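Local coordinates for Glyoxalase/bleomycin resistance protein/dioxygenase (Nostoc punctiforme PCC 73102, PDB 3KOL), which probably acts as a metal-dependent enzyme of the glyoxalase/bleomycin resistance/dioxygenase superfamily, binding a divalent metal ion that is cobalt in this crystal, at the interface of chains A and B. Residues are numbered along the deposited sequence; one frame, centred on the assembly and turned at random. Chains: chain A/B, Glyoxalase/bleomycin resistance protein/dioxygenase.

Contact 1: the interface of chains A and B. Residues chain A 115, 118-119; chain B 8-10.
B:Ser10 meets A:Glu118 where the N-terminal tail of chain B passes the end of helix 109-118. From the serine, CB packs 3.7 Å from CD of the A:Glu118 carboxylate, and the hydroxyl OG at the tip donates to OE1 at 2.9 Å, on the syn side but tilted out of the carboxylate plane, with a weaker approach to OE2. With OG beside the backbone N (chi1 -63°), the hydroxyl and the amide of B:Ser10 reach OE1 from the same face of the carboxylate, the amide N at 2.9 Å and from well above the plane. Serine suits this place because its short side chain carries a donor close to the main chain. A water also links OE1 of A:Glu118 to the carbonyl of B:Val8. The amide ND2 of A:Asn119 serves two carbonyls, donating at 2.8 Å to B:Ser10 O, nearly along the C=O axis but bent at the hydrogen, and at 2.9 Å to A:Val115 O; both lie near its own amide plane. The helix carbonyl thereby steadies the asparagine. OD1 of B:Asn9 is modelled facing the A:Glu118 carbonyl, acceptor to acceptor, making that amide's orientation doubtful. The site fastens the tail of one subunit to the partner's helix, presumably supporting the dimer.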
loop_
_atom_site.group_PDB
_atom_site.type_symbol
_atom_site.label_atom_id
_atom_site.label_comp_id
_atom_site.label_asym_id
_atom_site.label_seq_id
_atom_site.Cartn_x
_atom_site.Cartn_y
_atom_site.Cartn_z
ATOM N N VAL A 115 4.263 -0.963 -22.652
ATOM C CA VAL A 115 5.489 -1.214 -21.890
ATOM C C VAL A 115 5.406 -2.584 -21.229
ATOM O O VAL A 115 6.355 -3.362 -21.265
ATOM C CB VAL A 115 5.697 -0.122 -20.812
ATOM C CG1 VAL A 115 6.723 -0.579 -19.771
ATOM C CG2 VAL A 115 6.159 1.166 -21.483
ATOM N N GLU A 118 5.894 -5.176 -24.054
ATOM C CA GLU A 118 7.258 -5.269 -24.563
ATOM C C GLU A 118 8.209 -5.909 -23.563
ATOM O O GLU A 118 9.223 -6.497 -23.950
ATOM C CB GLU A 118 7.779 -3.887 -24.963
ATOM C CG GLU A 118 7.288 -3.438 -26.325
ATOM C CD GLU A 118 7.886 -2.123 -26.767
ATOM O OE1 GLU A 118 9.106 -1.929 -26.576
ATOM O OE2 GLU A 118 7.141 -1.290 -27.322
ATOM N N ASN A 119 7.881 -5.807 -22.277
ATOM C CA ASN A 119 8.721 -6.392 -21.238
ATOM C C ASN A 119 8.228 -7.771 -20.823
ATOM O O ASN A 119 8.641 -8.320 -19.800
ATOM C CB ASN A 119 8.790 -5.450 -20.037
ATOM C CG ASN A 119 9.757 -4.309 -20.267
ATOM O OD1 ASN A 119 10.972 -4.477 -20.132
ATOM N ND2 ASN A 119 9.232 -3.153 -20.648
ATOM N N VAL B 8 15.728 -2.678 -27.685
ATOM C CA VAL B 8 15.606 -2.162 -26.325
ATOM C C VAL B 8 14.117 -2.034 -26.000
ATOM O O VAL B 8 13.371 -1.410 -26.753
ATOM C CB VAL B 8 16.276 -0.773 -26.203
ATOM C CG1 VAL B 8 16.045 -0.197 -24.817
ATOM C CG2 VAL B 8 17.768 -0.889 -26.479
ATOM N N ASN B 9 13.686 -2.624 -24.889
ATOM C CA ASN B 9 12.276 -2.567 -24.507
ATOM C C ASN B 9 11.848 -1.178 -24.057
ATOM O O ASN B 9 12.613 -0.456 -23.423
ATOM C CB ASN B 9 11.975 -3.555 -23.376
ATOM C CG ASN B 9 12.300 -4.985 -23.745
ATOM O OD1 ASN B 9 12.058 -5.419 -24.869
ATOM N ND2 ASN B 9 12.838 -5.732 -22.790
ATOM N N SER B 10 10.621 -0.803 -24.394
ATOM C CA SER B 10 10.102 0.489 -23.982
ATOM C C SER B 10 9.867 0.386 -22.477
ATOM O O SER B 10 9.527 -0.680 -21.970
ATOM C CB SER B 10 8.780 0.793 -24.695
ATOM O OG SER B 10 8.971 0.884 -26.100
HETATM O O HOH W 1 11.146 -3.026 -27.865
#

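Contact 2: the interface of chains A and B. Residues chain A 103-106; chain B 16, 18.
The start of strand 17-27 of chain B, with the loop just before it, lies against the end of strand 96-104 of chain A and the turn into its 3-10 helix 106-108, so that B:Arg18 faces A:Asp103 and A:Asp105. The arginine CG sits between backbone N and carbonyl carbon (chi1 49°), and a bend at chi3 turns the far half of the chain along the turn of chain A. Its guanidinium lies between the two acids: NH1 approaches A:Asp103 OD2 at 3.5 Å, a long salt bridge and at most a weak hydrogen bond, and NH2 makes a salt bridge with A:Asp105 OD2 at 3.6 Å. Both carboxylates are turned roughly 50° from the guanidinium plane, so neither pair is a flat two-pronged bridge. One guanidinium face lies over A:Asp105 CA, offset toward its rim, with that CA 3.7 Å from CZ of B:Arg18. Arginine suits this place because its long chain spans both acids while its flat end packs on the main chain. The approach of A:Asp103 OD2 to the arginine CD is implausibly short, which leaves local detail there doubtful. Beside it, a water joins A:Asp105 N (2.7 Å) to B:Asn16 O (2.6 Å), and A:Ile104 CG1 packs against that same carbonyl. The patch sits where a strand of each subunit meets the other, as chain A leaves its sheet for helix 109-118.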
loop_
_atom_site.group_PDB
_atom_site.type_symbol
_atom_site.label_atom_id
_atom_site.label_comp_id
_atom_site.label_asym_id
_atom_site.label_seq_id
_atom_site.Cartn_x
_atom_site.Cartn_y
_atom_site.Cartn_z
ATOM N N ASP A 103 -1.540 5.785 -10.342
ATOM C CA ASP A 103 -2.287 6.626 -11.259
ATOM C C ASP A 103 -1.331 7.076 -12.354
ATOM O O ASP A 103 -0.146 7.292 -12.096
ATOM C CB ASP A 103 -2.832 7.850 -10.516
ATOM C CG ASP A 103 -3.678 8.742 -11.398
ATOM O OD1 ASP A 103 -4.667 8.249 -11.971
ATOM O OD2 ASP A 103 -3.356 9.941 -11.517
ATOM N N ILE A 104 -1.843 7.203 -13.573
ATOM C CA ILE A 104 -1.034 7.648 -14.702
ATOM C C ILE A 104 -1.881 8.573 -15.575
ATOM O O ILE A 104 -3.101 8.419 -15.640
ATOM C CB ILE A 104 -0.523 6.438 -15.540
ATOM C CG1 ILE A 104 0.451 6.916 -16.619
ATOM C CG2 ILE A 104 -1.695 5.694 -16.172
ATOM C CD1 ILE A 104 1.149 5.778 -17.345
ATOM N N ASP A 105 -1.236 9.548 -16.211
ATOM C CA ASP A 105 -1.925 10.493 -17.094
ATOM C C ASP A 105 -2.728 9.671 -18.098
ATOM O O ASP A 105 -2.214 8.712 -18.670
ATOM C CB ASP A 105 -0.898 11.357 -17.835
ATOM C CG ASP A 105 -1.541 12.440 -18.695
ATOM O OD1 ASP A 105 -2.551 12.164 -19.378
ATOM O OD2 ASP A 105 -1.020 13.576 -18.698
ATOM N N PRO A 106 -4.000 10.028 -18.320
ATOM C CA PRO A 106 -4.818 9.274 -19.271
ATOM C C PRO A 106 -4.149 9.121 -20.633
ATOM O O PRO A 106 -4.335 8.113 -21.309
ATOM C CB PRO A 106 -6.100 10.100 -19.350
ATOM C CG PRO A 106 -6.199 10.678 -17.976
ATOM C CD PRO A 106 -4.783 11.113 -17.704
ATOM N N ASN B 16 5.786 9.200 -14.881
ATOM C CA ASN B 16 4.599 8.669 -15.557
ATOM C C ASN B 16 3.626 8.125 -14.514
ATOM O O ASN B 16 2.437 8.441 -14.545
ATOM C CB ASN B 16 4.981 7.582 -16.561
ATOM C CG ASN B 16 5.700 8.146 -17.781
ATOM O OD1 ASN B 16 5.828 9.365 -17.935
ATOM N ND2 ASN B 16 6.163 7.265 -18.652
ATOM N N ARG B 18 2.388 8.864 -11.637
ATOM C CA ARG B 18 2.337 10.102 -10.859
ATOM C C ARG B 18 2.060 10.021 -9.363
ATOM O O ARG B 18 2.469 10.908 -8.609
ATOM C CB ARG B 18 1.319 11.051 -11.496
ATOM C CG ARG B 18 -0.008 10.382 -11.771
ATOM C CD ARG B 18 -1.116 11.357 -12.130
ATOM N NE ARG B 18 -0.826 12.165 -13.303
ATOM C CZ ARG B 18 -1.762 12.704 -14.079
ATOM N NH1 ARG B 18 -3.047 12.511 -13.807
ATOM N NH2 ARG B 18 -1.414 13.453 -15.116
HETATM O O HOH W 2 1.263 10.440 -15.680
#

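Contact 3: the interface of chains A and B. Residues chain A 20, 23-24, 97, 99-100, 144; chain B 20, 23-24, 97, 99-100, 144.
The backbone amide N of A:Ala24 donates to the carbonyl O of B:His99 at 2.8 Å, an almost straight bond (176° at the hydrogen), and the two-fold axis repeats it with the chains exchanged. In this member of the vicinal oxygen chelate (glyoxalase) superfamily, strand 17-27 of each subunit thus pairs antiparallel with strand 96-104 of the other. The return bond from B:His99 N to A:Ala24 O is longer and weak. A:His99 and B:His99 are each a ligand of a cobalt ion. The imidazole is swung between backbone N and carbonyl carbon (chi1 66°), which presents a face to the partner strand; the A:Ala24 methyl CB lies over that face of B:His99, toward the rim, 3.6 Å from the ring centroid. Alanine suits the position, since a methyl is small enough to sit on the imidazole face while the backbone bond beside it stays short. The partner subunit therefore lines one face of a metal-binding histidine and may help to fix its rotation.

At the axis, A:Ile23 and B:Ile23 reach tip to tip. In both, CG1 is anti to the backbone N (chi1 176°) and chi2 is also anti, which brings CD1 of A:Ile23 within 3.3 Å of CD1 of B:Ile23, a tight contact. To either side, a valine branch meets a leucine methyl at about a right angle, A:Val20 CG1 lying 3.7 Å from B:Leu100 CD1. CE1 of B:Phe144 flanks A:Ala97 CB more loosely, at 4.1 Å.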
loop_
_atom_site.group_PDB
_atom_site.type_symbol
_atom_site.label_atom_id
_atom_site.label_comp_id
_atom_site.label_asym_id
_atom_site.label_seq_id
_atom_site.Cartn_x
_atom_site.Cartn_y
_atom_site.Cartn_z
ATOM N N VAL A 20 -0.250 8.682 3.368
ATOM C CA VAL A 20 0.360 7.363 3.360
ATOM C C VAL A 20 1.819 7.724 3.145
ATOM O O VAL A 20 2.172 8.293 2.111
ATOM C CB VAL A 20 -0.127 6.504 2.172
ATOM C CG1 VAL A 20 0.793 5.294 2.000
ATOM C CG2 VAL A 20 -1.565 6.041 2.418
ATOM N N ILE A 23 4.592 2.253 1.610
ATOM C CA ILE A 23 4.026 0.911 1.608
ATOM C C ILE A 23 5.267 0.043 1.449
ATOM O O ILE A 23 6.099 0.295 0.576
ATOM C CB ILE A 23 3.055 0.662 0.433
ATOM C CG1 ILE A 23 2.592 -0.798 0.464
ATOM C CG2 ILE A 23 3.717 0.985 -0.887
ATOM C CD1 ILE A 23 1.492 -1.112 -0.508
ATOM N N ALA A 24 5.413 -0.952 2.309
ATOM C CA ALA A 24 6.580 -1.816 2.259
ATOM C C ALA A 24 6.237 -3.194 1.728
ATOM O O ALA A 24 5.191 -3.759 2.048
ATOM C CB ALA A 24 7.198 -1.935 3.649
ATOM N N ALA A 97 -3.348 -7.615 2.300
ATOM C CA ALA A 97 -3.064 -6.893 1.047
ATOM C C ALA A 97 -3.571 -7.563 -0.226
ATOM O O ALA A 97 -3.289 -8.730 -0.484
ATOM C CB ALA A 97 -1.560 -6.610 0.925
ATOM N N HIS A 99 -4.097 -5.381 -3.622
ATOM C CA HIS A 99 -3.313 -4.785 -4.698
ATOM C C HIS A 99 -2.932 -3.347 -4.408
ATOM O O HIS A 99 -3.470 -2.712 -3.501
ATOM C CB HIS A 99 -4.023 -4.886 -6.065
ATOM C CG HIS A 99 -5.288 -4.091 -6.180
ATOM N ND1 HIS A 99 -6.515 -4.581 -5.783
ATOM C CD2 HIS A 99 -5.529 -2.871 -6.718
ATOM C CE1 HIS A 99 -7.455 -3.701 -6.080
ATOM N NE2 HIS A 99 -6.885 -2.655 -6.648
ATOM N N LEU A 100 -1.965 -2.857 -5.169
ATOM C CA LEU A 100 -1.472 -1.495 -5.039
ATOM C C LEU A 100 -1.682 -0.862 -6.410
ATOM O O LEU A 100 -1.237 -1.407 -7.421
ATOM C CB LEU A 100 0.020 -1.504 -4.682
ATOM C CG LEU A 100 0.735 -0.151 -4.748
ATOM C CD1 LEU A 100 0.108 0.824 -3.751
ATOM C CD2 LEU A 100 2.213 -0.347 -4.446
ATOM N N PHE A 144 2.782 -10.148 -6.150
ATOM C CA PHE A 144 1.927 -9.103 -5.582
ATOM C C PHE A 144 1.289 -8.348 -6.744
ATOM O O PHE A 144 1.982 -7.889 -7.652
ATOM C CB PHE A 144 2.740 -8.133 -4.722
ATOM C CG PHE A 144 1.910 -7.057 -4.085
ATOM C CD1 PHE A 144 0.899 -7.387 -3.190
ATOM C CD2 PHE A 144 2.118 -5.718 -4.399
ATOM C CE1 PHE A 144 0.102 -6.396 -2.616
ATOM C CE2 PHE A 144 1.328 -4.717 -3.831
ATOM C CZ PHE A 144 0.318 -5.056 -2.939
ATOM N N VAL B 20 0.319 7.164 -5.946
ATOM C CA VAL B 20 -0.302 5.921 -5.521
ATOM C C VAL B 20 -1.758 6.344 -5.434
ATOM O O VAL B 20 -2.105 7.214 -4.634
ATOM C CB VAL B 20 0.179 5.479 -4.122
ATOM C CG1 VAL B 20 -0.751 4.394 -3.576
ATOM C CG2 VAL B 20 1.613 4.950 -4.206
ATOM N N ILE B 23 -4.575 1.665 -2.247
ATOM C CA ILE B 23 -4.021 0.389 -1.819
ATOM C C ILE B 23 -5.269 -0.374 -1.395
ATOM O O ILE B 23 -6.098 0.149 -0.648
ATOM C CB ILE B 23 -3.050 0.516 -0.625
ATOM C CG1 ILE B 23 -2.599 -0.882 -0.191
ATOM C CG2 ILE B 23 -3.707 1.247 0.524
ATOM C CD1 ILE B 23 -1.501 -0.881 0.832
ATOM N N ALA B 24 -5.424 -1.589 -1.896
ATOM C CA ALA B 24 -6.598 -2.383 -1.576
ATOM C C ALA B 24 -6.267 -3.524 -0.635
ATOM O O ALA B 24 -5.226 -4.170 -0.758
ATOM C CB ALA B 24 -7.219 -2.931 -2.857
ATOM N N ALA B 97 3.280 -7.979 0.238
ATOM C CA ALA B 97 3.004 -6.895 1.196
ATOM C C ALA B 97 3.508 -7.131 2.617
ATOM O O ALA B 97 3.216 -8.154 3.231
ATOM C CB ALA B 97 1.503 -6.575 1.220
ATOM N N HIS B 99 4.057 -3.990 5.146
ATOM C CA HIS B 99 3.279 -3.077 5.977
ATOM C C HIS B 99 2.909 -1.802 5.246
ATOM O O HIS B 99 3.452 -1.491 4.185
ATOM C CB HIS B 99 3.989 -2.745 7.306
ATOM C CG HIS B 99 5.262 -1.966 7.165
ATOM N ND1 HIS B 99 6.484 -2.566 6.946
ATOM C CD2 HIS B 99 5.513 -0.640 7.290
ATOM C CE1 HIS B 99 7.432 -1.645 6.950
ATOM N NE2 HIS B 99 6.871 -0.469 7.156
ATOM N N LEU B 100 1.947 -1.088 5.811
ATOM C CA LEU B 100 1.467 0.167 5.255
ATOM C C LEU B 100 1.684 1.201 6.355
ATOM O O LEU B 100 1.235 1.008 7.486
ATOM C CB LEU B 100 -0.026 0.058 4.917
ATOM C CG LEU B 100 -0.730 1.368 4.550
ATOM C CD1 LEU B 100 -0.096 1.972 3.296
ATOM C CD2 LEU B 100 -2.210 1.099 4.324
ATOM N N PHE B 144 -2.859 -7.651 9.046
ATOM C CA PHE B 144 -1.996 -6.847 8.178
ATOM C C PHE B 144 -1.350 -5.769 9.041
ATOM O O PHE B 144 -2.038 -5.039 9.756
ATOM C CB PHE B 144 -2.802 -6.193 7.053
ATOM C CG PHE B 144 -1.964 -5.382 6.109
ATOM C CD1 PHE B 144 -0.957 -5.986 5.366
ATOM C CD2 PHE B 144 -2.161 -4.011 5.982
ATOM C CE1 PHE B 144 -0.152 -5.236 4.509
ATOM C CE2 PHE B 144 -1.363 -3.247 5.127
ATOM C CZ PHE B 144 -0.356 -3.861 4.390
#

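Contacts 1, 2 and 3 follow chain B inward from its N-terminal tail and chain A back from helix 109-118. The C-alpha centres of contacts 1 and 2 are about 18 Å apart, of contacts 2 and 3 about 19 Å, and of contacts 1 and 3 about 26 Å. Contacts 2 and 3 share strand 17-27 of chain B and strand 96-104 of chain A, whereas contact 1 uses the tail that precedes the former and the helix that follows the latter. Two-fold symmetry doubles contacts 1 and 2 about contact 3, giving an extended interface consistent with a dimer, though the structure alone does not show one in solution.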